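Local coordinates for tail component (Lactobacillus phage J-1, PDB 5LY8), which probably binds cell-wall saccharides of its Lactobacillus host, this chain being the second carbohydrate-binding module of the phage's distal tail protein, at residues 60-65 with 223-228; 54-59 with 76-81. All coordinates share one frame; numbering follows the deposited sequence. Where two conformers were deposited one is given.

Contact 1: residues 60-65 with 223-228. With MG (magnesium ion), chain C.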
# COMPACT_ATOMS: atom_id res chain seq x y z
N ILE A 60 16.94 -0.38 3.18
CA ILE A 60 15.75 -1.21 3.13
C ILE A 60 15.11 -1.33 4.51
O ILE A 60 15.80 -1.49 5.52
CB ILE A 60 16.14 -2.61 2.60
CG1 ILE A 60 16.74 -2.54 1.17
CG2 ILE A 60 14.91 -3.56 2.65
CD1 ILE A 60 17.52 -3.87 0.74
N ALA A 61 13.77 -1.22 4.54
CA ALA A 61 12.99 -1.43 5.76
C ALA A 61 12.49 -2.86 5.80
O ALA A 61 11.88 -3.35 4.82
CB ALA A 61 11.83 -0.45 5.82
N TYR A 62 12.71 -3.54 6.95
CA TYR A 62 12.31 -4.92 7.16
C TYR A 62 11.25 -4.93 8.26
O TYR A 62 11.57 -4.76 9.43
CB TYR A 62 13.53 -5.75 7.58
CG TYR A 62 14.55 -5.90 6.48
CD1 TYR A 62 14.42 -6.87 5.49
CD2 TYR A 62 15.64 -5.03 6.39
CE1 TYR A 62 15.35 -7.00 4.47
CE2 TYR A 62 16.58 -5.16 5.38
CZ TYR A 62 16.43 -6.13 4.42
OH TYR A 62 17.37 -6.19 3.42
N PRO A 63 9.96 -5.06 7.90
CA PRO A 63 8.94 -5.09 8.95
C PRO A 63 9.10 -6.34 9.82
O PRO A 63 9.45 -7.42 9.31
CB PRO A 63 7.62 -5.11 8.18
CG PRO A 63 7.94 -5.44 6.80
CD PRO A 63 9.41 -5.22 6.54
N SER A 64 8.94 -6.19 11.14
CA SER A 64 8.99 -7.32 12.08
C SER A 64 7.65 -7.80 12.62
O SER A 64 6.88 -6.99 13.14
CB SER A 64 9.79 -6.93 13.30
OG SER A 64 9.99 -8.07 14.13
N THR A 65 7.41 -9.13 12.59
CA THR A 65 6.21 -9.76 13.15
C THR A 65 6.64 -10.95 14.01
O THR A 65 7.79 -11.42 13.90
CB THR A 65 5.24 -10.26 12.05
OG1 THR A 65 5.94 -11.12 11.15
CG2 THR A 65 4.55 -9.13 11.28
N SER A 223 8.34 -13.43 2.87
CA SER A 223 9.53 -12.59 2.86
C SER A 223 9.15 -11.26 2.27
O SER A 223 8.63 -11.19 1.16
CB SER A 223 10.64 -13.22 2.03
OG SER A 223 11.09 -14.43 2.63
N ILE A 224 9.31 -10.18 3.05
CA ILE A 224 8.89 -8.87 2.60
C ILE A 224 9.84 -7.80 3.05
O ILE A 224 10.23 -7.77 4.21
CB ILE A 224 7.43 -8.59 3.10
CG1 ILE A 224 6.89 -7.22 2.67
CG2 ILE A 224 7.27 -8.77 4.62
CD1 ILE A 224 6.79 -7.02 1.19
N ASN A 225 10.21 -6.90 2.13
CA ASN A 225 10.97 -5.74 2.51
C ASN A 225 10.54 -4.55 1.67
O ASN A 225 9.93 -4.73 0.61
CB ASN A 225 12.47 -6.01 2.55
CG ASN A 225 13.14 -6.22 1.23
OD1 ASN A 225 13.05 -5.37 0.34
ND2 ASN A 225 13.79 -7.38 1.08
N TRP A 226 10.79 -3.34 2.16
CA TRP A 226 10.26 -2.10 1.59
C TRP A 226 11.45 -1.20 1.36
O TRP A 226 12.16 -0.85 2.31
CB TRP A 226 9.29 -1.54 2.61
CG TRP A 226 8.59 -0.26 2.28
CD1 TRP A 226 8.26 0.24 1.05
CD2 TRP A 226 8.02 0.64 3.25
NE1 TRP A 226 7.51 1.40 1.19
CE2 TRP A 226 7.37 1.66 2.53
CE3 TRP A 226 8.02 0.69 4.65
CZ2 TRP A 226 6.74 2.73 3.18
CZ3 TRP A 226 7.38 1.73 5.29
CH2 TRP A 226 6.75 2.74 4.56
N GLN A 227 11.75 -0.91 0.08
CA GLN A 227 13.01 -0.27 -0.28
C GLN A 227 12.93 1.21 -0.58
O GLN A 227 13.97 1.88 -0.58
CB GLN A 227 13.67 -1.01 -1.48
CG GLN A 227 13.68 -2.53 -1.28
CD GLN A 227 14.73 -3.31 -2.05
OE1 GLN A 227 15.50 -2.76 -2.87
NE2 GLN A 227 14.79 -4.62 -1.74
N ASP A 228 11.73 1.75 -0.83
CA ASP A 228 11.60 3.15 -1.19
C ASP A 228 10.14 3.51 -1.11
O ASP A 228 9.26 2.67 -1.36
CB ASP A 228 12.11 3.37 -2.64
CG ASP A 228 12.40 4.82 -2.98
OD1 ASP A 228 13.45 5.32 -2.54
OD2 ASP A 228 11.52 5.47 -3.60
MG MG C . 16.20 2.47 -0.28
O HOH W 1 10.71 -8.31 6.97
O HOH W 2 15.76 3.95 -2.16
O HOH W 3 18.50 3.43 -0.39
O HOH W 4 17.35 1.06 -1.90
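Ala61 and Trp226 form a single antiparallel hydrogen-bonded pair: Ala61 N donates to Trp226 O over 2.8 Å, with 167° at the hydrogen, and Trp226 N returns a bond to Ala61 O of 2.9 Å. On one side of this pair lie Ile60, Tyr62, Asn225 and Gln227. The CG of Asn225 stands between its own backbone N and carbonyl carbon (chi1 69°), and its CB lies against two side chains of the facing strand: Ile60 CG2 at 3.5 Å and Tyr62 CE1 at 3.6 Å. The Tyr62 ring and the Asn225 amide run alongside each other with planes 69° apart, so they do not stack, while Ile60 CG2 also covers one face of the ring toward its rim. Asn225 OD1 accepts a bond of 2.8 Å from Gln227 NE2. Asn225 OD1 lies in the Gln227 amide plane, while the donor is tilted from the Asn225 carbonyl plane; this bond helps fix the amide beside which Ile60 runs, with Ile60 CD1 3.8 Å from Gln227 NE2. The bridge thus joins the hairpin 54-63 to strand 223-238 of the six-stranded antiparallel sheet, in a module whose architecture is consistent with a concanavalin-like β-sandwich. On the other side, the Pro63 and Ile224 side chains cross at about a right angle, Pro63 CG 4.0 Å from Ile224 CG2, and Ala61 CB approaches Trp226 CE3 obliquely. That indole is buried against Phe22, Phe114 and Phe213, its NE1 bonded to Asn98. A water donates to both Pro63 O and Ile224 O. Next to Trp226, Gln227 O binds magnesium at 2.3 Å.

Contact 2: residues 54-59 with 76-81. With MG (magnesium ion), chain C.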
# COMPACT_ATOMS: atom_id res chain seq x y z
N PHE A 54 10.12 -1.66 12.50
CA PHE A 54 10.81 -1.90 11.25
C PHE A 54 12.29 -1.89 11.59
O PHE A 54 12.73 -0.99 12.32
CB PHE A 54 10.60 -0.77 10.25
CG PHE A 54 9.19 -0.66 9.71
CD1 PHE A 54 8.82 -1.34 8.55
CD2 PHE A 54 8.26 0.15 10.35
CE1 PHE A 54 7.51 -1.24 8.07
CE2 PHE A 54 6.96 0.26 9.86
CZ PHE A 54 6.60 -0.42 8.72
N GLY A 55 13.04 -2.81 11.02
CA GLY A 55 14.50 -2.74 11.12
C GLY A 55 15.04 -2.17 9.82
O GLY A 55 14.50 -2.46 8.75
N TYR A 56 16.07 -1.31 9.87
CA TYR A 56 16.62 -0.72 8.65
C TYR A 56 18.02 -1.22 8.37
O TYR A 56 18.87 -1.17 9.25
CB TYR A 56 16.60 0.81 8.70
CG TYR A 56 15.25 1.35 9.08
CD1 TYR A 56 14.21 1.36 8.16
CD2 TYR A 56 15.00 1.82 10.36
CE1 TYR A 56 12.94 1.79 8.52
CE2 TYR A 56 13.73 2.22 10.75
CZ TYR A 56 12.70 2.21 9.82
OH TYR A 56 11.45 2.65 10.16
N ALA A 57 18.26 -1.74 7.15
CA ALA A 57 19.60 -2.14 6.73
C ALA A 57 19.72 -1.96 5.24
O ALA A 57 18.81 -2.32 4.51
CB ALA A 57 19.83 -3.60 7.09
N ASN A 58 20.87 -1.45 4.78
CA ASN A 58 21.17 -1.37 3.35
C ASN A 58 20.16 -0.58 2.53
O ASN A 58 19.92 -0.94 1.38
CB ASN A 58 21.37 -2.78 2.79
CG ASN A 58 22.62 -3.39 3.34
OD1 ASN A 58 23.59 -2.69 3.54
ND2 ASN A 58 22.61 -4.69 3.66
N GLY A 59 19.54 0.44 3.13
CA GLY A 59 18.56 1.25 2.41
C GLY A 59 17.23 0.56 2.27
O GLY A 59 16.44 0.86 1.35
N PRO A 76 3.67 -4.10 11.64
CA PRO A 76 3.99 -2.68 11.75
C PRO A 76 3.40 -1.82 10.66
O PRO A 76 3.20 -2.29 9.54
CB PRO A 76 5.52 -2.65 11.68
CG PRO A 76 5.86 -3.84 10.90
CD PRO A 76 4.85 -4.90 11.28
N SER A 77 3.13 -0.56 11.00
CA SER A 77 2.71 0.42 10.03
C SER A 77 3.49 1.70 10.17
O SER A 77 4.02 2.01 11.26
CB SER A 77 1.21 0.71 10.11
OG SER A 77 0.96 1.60 11.19
N MET A 78 3.51 2.46 9.09
CA MET A 78 4.14 3.77 9.02
C MET A 78 3.18 4.68 8.27
O MET A 78 2.58 4.25 7.28
CB MET A 78 5.49 3.67 8.32
CG MET A 78 6.29 4.96 8.37
SD MET A 78 7.94 4.79 7.70
CE MET A 78 8.68 3.74 8.95
N SER A 79 3.02 5.92 8.76
CA SER A 79 2.08 6.87 8.17
C SER A 79 2.68 8.24 8.09
O SER A 79 3.54 8.59 8.90
CB SER A 79 0.82 6.96 9.03
OG SER A 79 0.16 5.71 9.08
N GLY A 80 2.12 9.06 7.22
CA GLY A 80 2.52 10.46 7.11
C GLY A 80 1.37 11.30 6.61
O GLY A 80 0.34 10.78 6.14
N THR A 81 1.54 12.60 6.70
CA THR A 81 0.55 13.58 6.26
C THR A 81 0.88 14.12 4.89
O THR A 81 2.06 14.22 4.51
CB THR A 81 0.34 14.68 7.28
OG1 THR A 81 1.54 15.43 7.37
CG2 THR A 81 -0.08 14.14 8.62
MG MG C . 16.20 2.47 -0.28
O HOH W 3 18.50 3.43 -0.39
O HOH W 4 17.35 1.06 -1.90
O HOH W 2 15.76 3.95 -2.16
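Ser77, whose OG is hydrogen-bonded to Gln50 OE1 and whose N is hydrogen-bonded to Asn32 OD1, turns its carbonyl to Phe54: Ser77 O approaches Phe54 CE2 to 3.7 Å at the ring edge, near its plane. Pro76 CB sits over one face of the Phe54 ring, 4.0 Å from its centroid and 23° off the normal, which is a CH-π contact displaced toward the rim. Met78 starts with CG anti to its backbone N (chi1 -173°) and bends only at chi3 (-69°), which places CE 3.9 Å from Phe54 CD2. The same Met78 CE meets Tyr56 OH tip to tip at 3.2 Å, near the plane of the tyrosine ring, so one methyl group touches both aromatic residues. Further along the first segment, Gly59 O binds the magnesium ion at 2.3 Å. Strand 54-57 runs nearly perpendicular to strand 77-81, their axes 10.4 Å apart at closest approach, and side chains span the gap. Strand 54-57 pairs with 60-63 in a two-stranded hairpin, while 73-81 belongs to the eight-stranded mixed sheet, bonded to 208-216 and to the short strand 30-31.

Contacts 1 and 2 attach the same hairpin to different sheets: 60-65 joins the six-stranded antiparallel sheet by backbone pairing, and 54-59 rests on the mixed sheet through side chains. Their centres are about 8 Å apart. Contact 1 is only partly buried and mixes polar amides with apolar groups, whereas contact 2 is buried and largely apolar in its side-chain contacts. The two meet directly where Tyr62 N lies 2.8 Å from Gly55 O, a probable hydrogen bond, and where Pro63 CB packs 3.5 Å from Pro76 CG. Both also reach one magnesium ion, whose six ligands are three waters and the carbonyl oxygens of Asp21, Gly59 and Gln227, tying hairpin turn to sheet.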